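Local coordinates for cysteine protease (Listeria monocytogenes, PDB 5HU4), which acts as a class A sortase, a cysteine transpeptidase that cleaves the C-terminal sorting signal of surface proteins and attaches them covalently to the cell wall, at residues M57-G60 and P61-K64; K132-K135 and E136-N139. All coordinates share one frame; numbering follows the deposited sequence.

Contact 1: residues M57-G60 and P61-K64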
ATOM      1  N   MET A  57       4.565 -12.958   1.650  1.00 20.84           N
ATOM      2  CA  MET A  57       3.150 -12.754   1.352  1.00 24.04           C
ATOM      3  C   MET A  57       2.659 -11.354   1.706  1.00 22.37           C
ATOM      4  O   MET A  57       3.086 -10.767   2.701  1.00 22.00           O
ATOM      5  CB  MET A  57       2.303 -13.791   2.092  1.00 23.68           C
ATOM      6  CG  MET A  57       2.660 -15.227   1.769  1.00 26.48           C
ATOM      7  SD  MET A  57       1.723 -15.899   0.386  1.00 44.89           S
ATOM      8  CE  MET A  57       0.080 -15.965   1.094  1.00 33.86           C
ATOM      9  N   LEU A  58       1.755 -10.839   0.876  1.00 21.37           N
ATOM     10  CA  LEU A  58       1.044  -9.586   1.133  1.00 21.30           C
ATOM     11  C   LEU A  58       1.970  -8.410   1.456  1.00 22.26           C
ATOM     12  O   LEU A  58       2.797  -8.023   0.632  1.00 22.54           O
ATOM     13  CB  LEU A  58       0.030  -9.788   2.262  1.00 19.57           C
ATOM     14  CG  LEU A  58      -1.015 -10.874   1.986  1.00 21.69           C
ATOM     15  CD1 LEU A  58      -1.934 -11.074   3.182  1.00 21.58           C
ATOM     16  CD2 LEU A  58      -1.820 -10.542   0.737  1.00 23.09           C
ATOM     17  N   PHE A  59       1.825  -7.843   2.652  1.00 21.85           N
ATOM     18  CA  PHE A  59       2.622  -6.680   3.039  1.00 22.25           C
ATOM     19  C   PHE A  59       3.789  -7.034   3.950  1.00 20.25           C
ATOM     20  O   PHE A  59       4.420  -6.154   4.530  1.00 21.76           O
ATOM     21  CB  PHE A  59       1.746  -5.630   3.723  1.00 19.88           C
ATOM     22  CG  PHE A  59       1.230  -4.575   2.789  1.00 21.00           C
ATOM     23  CD1 PHE A  59       1.451  -4.674   1.425  1.00 20.37           C
ATOM     24  CD2 PHE A  59       0.540  -3.478   3.274  1.00 18.96           C
ATOM     25  CE1 PHE A  59       0.981  -3.705   0.564  1.00 19.17           C
ATOM     26  CE2 PHE A  59       0.068  -2.505   2.418  1.00 16.14           C
ATOM     27  CZ  PHE A  59       0.288  -2.618   1.060  1.00 19.47           C
ATOM     28  N   GLY A  60       4.062  -8.325   4.083  1.00 21.21           N
ATOM     29  CA  GLY A  60       5.251  -8.787   4.776  1.00 21.57           C
ATOM     30  C   GLY A  60       6.550  -8.133   4.324  1.00 22.53           C
ATOM     31  O   GLY A  60       7.304  -7.630   5.156  1.00 23.86           O
ATOM     32  N   PRO A  61       6.825  -8.136   3.006  1.00 23.49           N
ATOM     33  CA  PRO A  61       8.102  -7.598   2.516  1.00 21.97           C
ATOM     34  C   PRO A  61       8.299  -6.086   2.672  1.00 23.90           C
ATOM     35  O   PRO A  61       9.428  -5.625   2.503  1.00 22.31           O
ATOM     36  CB  PRO A  61       8.083  -7.966   1.027  1.00 20.53           C
ATOM     37  CG  PRO A  61       7.157  -9.119   0.931  1.00 20.33           C
ATOM     38  CD  PRO A  61       6.091  -8.834   1.935  1.00 19.76           C
ATOM     39  N   ILE A  62       7.252  -5.325   2.982  1.00 20.92           N
ATOM     40  CA  ILE A  62       7.410  -3.874   3.080  1.00 20.28           C
ATOM     41  C   ILE A  62       8.100  -3.486   4.387  1.00 22.14           C
ATOM     42  O   ILE A  62       8.373  -2.309   4.627  1.00 20.93           O
ATOM     43  CB  ILE A  62       6.062  -3.126   2.969  1.00 20.46           C
ATOM     44  CG1 ILE A  62       5.295  -3.176   4.290  1.00 23.76           C
ATOM     45  CG2 ILE A  62       5.235  -3.678   1.817  1.00 19.88           C
ATOM     46  CD1 ILE A  62       4.174  -2.164   4.374  1.00 23.27           C
ATOM     47  N   MET A  63       8.383  -4.479   5.225  1.00 23.14           N
ATOM     48  CA  MET A  63       9.215  -4.276   6.404  1.00 24.47           C
ATOM     49  C   MET A  63      10.619  -3.857   5.984  1.00 23.81           C
ATOM     50  O   MET A  63      11.307  -3.133   6.706  1.00 25.89           O
ATOM     51  CB  MET A  63       9.282  -5.551   7.249  1.00 22.90           C
ATOM     52  CG  MET A  63       7.965  -5.967   7.879  1.00 26.55           C
ATOM     53  SD  MET A  63       7.608  -5.081   9.411  1.00 36.33           S
ATOM     54  CE  MET A  63       9.131  -5.338  10.319  1.00 22.49           C
ATOM     55  N   LYS A  64      11.034  -4.318   4.807  1.00 22.08           N
ATOM     56  CA  LYS A  64      12.381  -4.076   4.308  1.00 22.50           C
ATOM     57  C   LYS A  64      12.423  -2.961   3.268  1.00 26.00           C
ATOM     58  O   LYS A  64      13.408  -2.819   2.543  1.00 26.86           O
ATOM     59  CB  LYS A  64      12.960  -5.362   3.715  1.00 22.70           C
TER
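I62 meets F59 because its chi1 of 79° sets CG1 in the cramped site between its own backbone N and carbonyl carbon, facing the F59 carbonyl oxygen; CG1 comes to 3.1 Å from F59 O. The other branch then lies beside the backbone N and brings CG2 to 3.9 Å from F59 CD1, while I62 CD1 lies near F59 CD2, the other ring carbon next to CG. The two side chains run obliquely to one another, methyls against ring carbons. The backbone that carries them turns twice in succession. A type II' beta turn spans M57 to G60, with L58 at a positive phi of 52° and G60 N bonded to M57 O at 3.0 Å, and it passes straight into a 3-10 segment, where the two i to i+3 bonds joining 57-60 to 61-64 are weak: I62 N to F59 O and M63 N to G60 O, each 3.3 Å. In the sortase beta-barrel fold this loop follows strand 44-48, and F59 and I62 both pack on L108 and T110 of strand 105-111. L58 points the other way, its side chain touching H50, the probable proton donor/acceptor. P61 packs its CD against the L58 carbonyl, 3.6 Å from L58 O, and rests on V12 and V14.

Contact 2: residues K132-K135 and E136-N139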
ATOM      1  N   LYS A 132      -1.234   8.514 -17.320  1.00 31.46           N
ATOM      2  CA  LYS A 132      -2.200   7.565 -17.860  1.00 30.65           C
ATOM      3  C   LYS A 132      -1.606   6.164 -17.917  1.00 31.76           C
ATOM      4  O   LYS A 132      -0.487   5.979 -18.399  1.00 33.48           O
ATOM      5  CB  LYS A 132      -2.652   8.004 -19.256  1.00 29.77           C
ATOM      6  CG  LYS A 132      -4.138   7.831 -19.524  1.00 36.99           C
ATOM      7  CD  LYS A 132      -4.501   8.284 -20.930  1.00 41.37           C
ATOM      8  CE  LYS A 132      -4.187   7.208 -21.956  1.00 45.20           C
ATOM      9  NZ  LYS A 132      -5.241   6.156 -21.984  1.00 55.19           N
ATOM     10  N   LEU A 133      -2.350   5.179 -17.423  1.00 28.85           N
ATOM     11  CA  LEU A 133      -1.876   3.804 -17.467  1.00 30.03           C
ATOM     12  C   LEU A 133      -1.982   3.237 -18.876  1.00 35.06           C
ATOM     13  O   LEU A 133      -3.051   3.246 -19.486  1.00 35.81           O
ATOM     14  CB  LEU A 133      -2.652   2.917 -16.494  1.00 29.79           C
ATOM     15  CG  LEU A 133      -2.021   1.532 -16.328  1.00 30.28           C
ATOM     16  CD1 LEU A 133      -0.845   1.590 -15.363  1.00 29.81           C
ATOM     17  CD2 LEU A 133      -3.045   0.498 -15.881  1.00 29.87           C
ATOM     18  N   THR A 134      -0.861   2.749 -19.388  1.00 36.63           N
ATOM     19  CA  THR A 134      -0.826   2.104 -20.691  1.00 35.93           C
ATOM     20  C   THR A 134      -0.550   0.620 -20.518  1.00 39.11           C
ATOM     21  O   THR A 134      -0.263   0.167 -19.407  1.00 36.05           O
ATOM     22  CB  THR A 134       0.244   2.727 -21.599  1.00 39.30           C
ATOM     23  OG1 THR A 134       1.503   2.734 -20.916  1.00 39.00           O
ATOM     24  CG2 THR A 134      -0.130   4.156 -21.962  1.00 37.71           C
ATOM     25  N   LYS A 135      -0.641  -0.135 -21.609  1.00 39.61           N
ATOM     26  CA  LYS A 135      -0.362  -1.562 -21.564  1.00 39.55           C
ATOM     27  C   LYS A 135       1.058  -1.822 -21.077  1.00 39.99           C
ATOM     28  O   LYS A 135       1.293  -2.680 -20.230  1.00 41.05           O
ATOM     29  CB  LYS A 135      -0.567  -2.190 -22.942  1.00 42.50           C
ATOM     30  CG  LYS A 135      -1.953  -2.783 -23.157  1.00 47.08           C
ATOM     31  CD  LYS A 135      -2.300  -2.830 -24.627  1.00 44.57           C
ATOM     32  CE  LYS A 135      -3.733  -2.399 -24.858  1.00 34.15           C
ATOM     33  NZ  LYS A 135      -3.996  -1.048 -24.286  1.00 43.53           N
ATOM     34  N   GLU A 136       2.003  -1.051 -21.607  1.00 43.04           N
ATOM     35  CA  GLU A 136       3.416  -1.199 -21.264  1.00 41.34           C
ATOM     36  C   GLU A 136       3.692  -0.912 -19.785  1.00 38.49           C
ATOM     37  O   GLU A 136       4.440  -1.645 -19.140  1.00 39.42           O
ATOM     38  CB  GLU A 136       4.270  -0.286 -22.155  1.00 44.57           C
ATOM     39  CG  GLU A 136       3.951   1.193 -22.022  1.00 47.34           C
ATOM     40  CD  GLU A 136       4.704   2.055 -23.012  1.00 58.59           C
ATOM     41  OE1 GLU A 136       5.689   1.565 -23.603  1.00 66.25           O
ATOM     42  OE2 GLU A 136       4.313   3.229 -23.195  1.00 58.17           O
ATOM     43  N   LEU A 137       3.079   0.142 -19.251  1.00 38.61           N
ATOM     44  CA  LEU A 137       3.280   0.523 -17.856  1.00 33.43           C
ATOM     45  C   LEU A 137       2.640  -0.494 -16.923  1.00 34.68           C
ATOM     46  O   LEU A 137       3.214  -0.857 -15.896  1.00 34.75           O
ATOM     47  CB  LEU A 137       2.708   1.917 -17.587  1.00 33.83           C
ATOM     48  CG  LEU A 137       3.499   3.108 -18.132  1.00 33.77           C
ATOM     49  CD1 LEU A 137       2.680   4.388 -18.041  1.00 28.39           C
ATOM     50  CD2 LEU A 137       4.817   3.259 -17.391  1.00 34.40           C
ATOM     51  N   GLU A 138       1.444  -0.946 -17.288  1.00 34.22           N
ATOM     52  CA  GLU A 138       0.735  -1.953 -16.509  1.00 34.02           C
ATOM     53  C   GLU A 138       1.539  -3.244 -16.426  1.00 36.09           C
ATOM     54  O   GLU A 138       1.690  -3.818 -15.352  1.00 32.43           O
ATOM     55  CB  GLU A 138      -0.644  -2.228 -17.110  1.00 34.09           C
ATOM     56  CG  GLU A 138      -1.205  -3.595 -16.764  1.00 31.00           C
ATOM     57  CD  GLU A 138      -2.676  -3.724 -17.092  1.00 30.29           C
ATOM     58  OE1 GLU A 138      -3.020  -3.732 -18.291  1.00 37.33           O
ATOM     59  OE2 GLU A 138      -3.488  -3.825 -16.150  1.00 35.16           O
ATOM     60  N   ASN A 139       2.060  -3.694 -17.564  1.00 36.68           N
ATOM     61  CA  ASN A 139       2.835  -4.927 -17.606  1.00 38.00           C
ATOM     62  C   ASN A 139       4.217  -4.779 -16.975  1.00 36.30           C
ATOM     63  O   ASN A 139       4.823  -5.765 -16.559  1.00 39.75           O
ATOM     64  CB  ASN A 139       2.976  -5.419 -19.049  1.00 42.45           C
ATOM     65  CG  ASN A 139       1.862  -6.366 -19.453  1.00 41.93           C
ATOM     66  OD1 ASN A 139       0.857  -5.952 -20.030  1.00 41.07           O
ATOM     67  ND2 ASN A 139       2.036  -7.649 -19.150  1.00 43.83           N
TER
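T134 OG1 touches both E136 and L137 and receives the backbone N-H of L137, a weak bond of 3.5 Å between L137 N and T134 OG1, though fairly straight. The same oxygen has E136 CG at 3.1 Å and L137 CG at 3.4 Å, and the side chains of T134 and E136 run alongside each other in the same direction. A chi1 of 53° accounts for this: OG1 stands between the backbone N and carbonyl carbon of T134, turned to the start of the helix. The backbone supplies the firmer grip. E138 N donates to T134 O at 2.9 Å, and N139 N to K135 O at 3.0 Å; these are the i to i+4 bonds of a regular helical turn, in both of which the donor is tilted a little more than 20° from the carbonyl plane.

Farther out, L133 reaches forward onto the first turn. Its CG is anti to the backbone N (chi1 -170°), which carries CD2 to 3.8 Å from E138 CB, the two side chains crossing at a slant, while CD1 lies 4.2 Å from L137 CB. L137 in turn places CD1 3.6 Å from K132 O. L133 and L137 both rest on L79 of strand 78-91, and a backbone hydrogen bond joins L133 to E77, so the chain leaving strand 119-132 is tied, just before the helix, to the residue preceding strand 78-91. A threonine hydroxyl just before the helix that accepts the N-H three residues on is a helix N-cap; here L133 also packs on the first turn.

In the fold
Contact 1 precedes contact 2 along the chain, and they do not touch: their centres are 24 Å apart and their nearest atoms about 16 Å. Residues 57-64 lie in the long connection between strands 44-48 and 70-74, about 10 Å from the centre of the chain, next to the probable catalytic H50 and with M63 some 7 Å, side chain to side chain, from C111, the likely acyl-thioester residue. Residues 132-139 form the exit from strand 119-132 into helix 135-141, a surface site 19 Å from the centre and away from those residues. What they share is the sheet: contact 1 packs on strand 105-111, which pairs with strand 119-132, from whose end contact 2 departs.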